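PDB 4AC1: endo-N-acetyl-beta-D-glucosaminidase from Hypocrea jecorina, which hydrolyses N-linked glycans between the two core N-acetylglucosamines as a family 18 glycoside hydrolase, and is responsible for deglycosylating the fungus's own cellulases. Local coordinates for residues I6-T11 and I37-H42. Residues are numbered along the deposited sequence; the frame is centred on the assembly and turned at random.
Sequences IVYFQT and IVCSFH
Q10, just past the end of strand 4-9, meets S40, still within strand 35-42, in the TIM barrel. Its CB lies 3.6 Å from C39 SG. CG, anti to the backbone N (chi1 -168°), passes 3.5 Å from C39 O. CD comes next, 3.8 Å from S40 OG, and NE2 donates to that OG at 2.7 Å, in the amide plane. An alanine here would probably leave S40 OG without this donor and open a gap beside C39 O. Y8 packs on the same side of the sheet as I37: I37 CD1, pressed to 3.5 Å from I6 CG2, sits over one ring face, offset toward the rim, while C39 SG lies in plane at the ring edge, a sulfur-aromatic contact. Backbone bonds run from I37 N to V7 O, F9 N to I37 O and C39 N to F9 O. Y8 OH is hydrogen-bonded to D123 OD2, in the DxDxE motif characteristic of family 18, so the contact borders the probable active site. The two strands, with helix 24-27 between them in the chain, form a beta-alpha-beta unit flanked by strands 251-255 and 77-83, with F9 and V38 facing outward onto helix 62-73.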
loop_
_atom_site.group_PDB
_atom_site.type_symbol
_atom_site.label_atom_id
_atom_site.label_comp_id
_atom_site.label_asym_id
_atom_site.label_seq_id
_atom_site.Cartn_x
_atom_site.Cartn_y
_atom_site.Cartn_z
ATOM N N ILE A 6 -2.195 -7.908 2.246
ATOM C CA ILE A 6 -2.571 -6.693 1.547
ATOM C C ILE A 6 -2.239 -6.856 0.079
ATOM O O ILE A 6 -1.145 -7.294 -0.257
ATOM C CB ILE A 6 -1.753 -5.518 2.101
ATOM C CG1 ILE A 6 -2.064 -5.306 3.590
ATOM C CG2 ILE A 6 -1.980 -4.232 1.288
ATOM C CD1 ILE A 6 -0.859 -4.958 4.425
ATOM N N VAL A 7 -3.179 -6.531 -0.795
ATOM C CA VAL A 7 -2.964 -6.609 -2.244
ATOM C C VAL A 7 -3.229 -5.242 -2.869
ATOM O O VAL A 7 -4.310 -4.649 -2.667
ATOM C CB VAL A 7 -3.891 -7.650 -2.897
ATOM C CG1 VAL A 7 -3.872 -7.522 -4.437
ATOM C CG2 VAL A 7 -3.507 -9.054 -2.451
ATOM N N TYR A 8 -2.234 -4.730 -3.593
ATOM C CA TYR A 8 -2.400 -3.539 -4.413
ATOM C C TYR A 8 -3.055 -3.895 -5.741
ATOM O O TYR A 8 -2.670 -4.879 -6.396
ATOM C CB TYR A 8 -1.052 -2.890 -4.692
ATOM C CG TYR A 8 -0.429 -2.121 -3.536
ATOM C CD1 TYR A 8 0.408 -2.740 -2.605
ATOM C CD2 TYR A 8 -0.671 -0.754 -3.388
ATOM C CE1 TYR A 8 0.970 -2.015 -1.551
ATOM C CE2 TYR A 8 -0.103 -0.021 -2.348
ATOM C CZ TYR A 8 0.716 -0.662 -1.437
ATOM O OH TYR A 8 1.296 0.047 -0.406
ATOM N N PHE A 9 -4.039 -3.082 -6.126
ATOM C CA PHE A 9 -4.871 -3.312 -7.305
ATOM C C PHE A 9 -4.778 -2.050 -8.169
ATOM O O PHE A 9 -5.554 -1.101 -7.980
ATOM C CB PHE A 9 -6.309 -3.579 -6.830
ATOM C CG PHE A 9 -7.268 -4.011 -7.918
ATOM C CD1 PHE A 9 -7.318 -5.334 -8.350
ATOM C CD2 PHE A 9 -8.156 -3.096 -8.471
ATOM C CE1 PHE A 9 -8.222 -5.723 -9.351
ATOM C CE2 PHE A 9 -9.059 -3.471 -9.462
ATOM C CZ PHE A 9 -9.092 -4.788 -9.901
ATOM N N GLN A 10 -3.771 -2.007 -9.052
ATOM C CA GLN A 10 -3.531 -0.849 -9.931
ATOM C C GLN A 10 -4.071 -1.076 -11.338
ATOM O O GLN A 10 -4.751 -0.212 -11.901
ATOM C CB GLN A 10 -2.053 -0.462 -10.013
ATOM C CG GLN A 10 -1.883 0.900 -10.674
ATOM C CD GLN A 10 -0.452 1.269 -10.945
ATOM O OE1 GLN A 10 0.191 0.713 -11.837
ATOM N NE2 GLN A 10 0.054 2.222 -10.196
ATOM N N THR A 11 -3.746 -2.238 -11.899
ATOM C CA THR A 11 -4.234 -2.645 -13.214
ATOM C C THR A 11 -5.647 -3.168 -13.019
ATOM O O THR A 11 -5.856 -4.213 -12.383
ATOM C CB THR A 11 -3.330 -3.711 -13.836
ATOM O OG1 THR A 11 -2.008 -3.185 -13.945
ATOM C CG2 THR A 11 -3.810 -4.106 -15.238
ATOM N N ILE A 37 -5.948 -2.445 -1.723
ATOM C CA ILE A 37 -5.563 -1.052 -1.943
ATOM C C ILE A 37 -5.761 -0.683 -3.419
ATOM O O ILE A 37 -5.006 -1.126 -4.294
ATOM C CB ILE A 37 -4.108 -0.752 -1.463
ATOM C CG1 ILE A 37 -3.937 -1.160 0.010
ATOM C CG2 ILE A 37 -3.792 0.739 -1.651
ATOM C CD1 ILE A 37 -2.562 -0.878 0.602
ATOM N N VAL A 38 -6.810 0.101 -3.676
ATOM C CA VAL A 38 -7.128 0.606 -5.016
ATOM C C VAL A 38 -6.162 1.749 -5.321
ATOM O O VAL A 38 -6.010 2.671 -4.519
ATOM C CB VAL A 38 -8.591 1.091 -5.098
ATOM C CG1 VAL A 38 -8.899 1.728 -6.465
ATOM C CG2 VAL A 38 -9.534 -0.083 -4.830
ATOM N N CYS A 39 -5.519 1.688 -6.480
ATOM C CA CYS A 39 -4.440 2.618 -6.799
ATOM C C CYS A 39 -4.247 2.724 -8.318
ATOM O O CYS A 39 -4.812 1.920 -9.050
ATOM C CB CYS A 39 -3.138 2.165 -6.117
ATOM S SG CYS A 39 -2.525 0.523 -6.594
ATOM N N SER A 40 -3.471 3.694 -8.810
ATOM C CA SER A 40 -2.886 4.784 -8.036
ATOM C C SER A 40 -3.658 6.071 -8.267
ATOM O O SER A 40 -3.855 6.504 -9.407
ATOM C CB SER A 40 -1.427 5.008 -8.425
ATOM O OG SER A 40 -0.647 3.856 -8.153
ATOM N N PHE A 41 -4.096 6.694 -7.181
ATOM C CA PHE A 41 -4.665 8.037 -7.249
ATOM C C PHE A 41 -3.548 9.045 -7.533
ATOM O O PHE A 41 -2.408 8.879 -7.083
ATOM C CB PHE A 41 -5.421 8.385 -5.961
ATOM C CG PHE A 41 -6.734 7.650 -5.805
ATOM C CD1 PHE A 41 -7.912 8.187 -6.317
ATOM C CD2 PHE A 41 -6.791 6.423 -5.150
ATOM C CE1 PHE A 41 -9.132 7.521 -6.167
ATOM C CE2 PHE A 41 -8.008 5.748 -5.000
ATOM C CZ PHE A 41 -9.179 6.299 -5.511
ATOM N N HIS A 42 -3.897 10.063 -8.318
ATOM C CA HIS A 42 -2.979 11.113 -8.758
ATOM C C HIS A 42 -3.603 12.479 -8.517
ATOM O O HIS A 42 -4.737 12.739 -8.950
ATOM C CB HIS A 42 -2.703 10.989 -10.255
ATOM C CG HIS A 42 -2.180 9.654 -10.666
ATOM N ND1 HIS A 42 -1.010 9.134 -10.158
ATOM C CD2 HIS A 42 -2.646 8.741 -11.551
ATOM C CE1 HIS A 42 -0.789 7.948 -10.696
ATOM N NE2 HIS A 42 -1.763 7.688 -11.546
#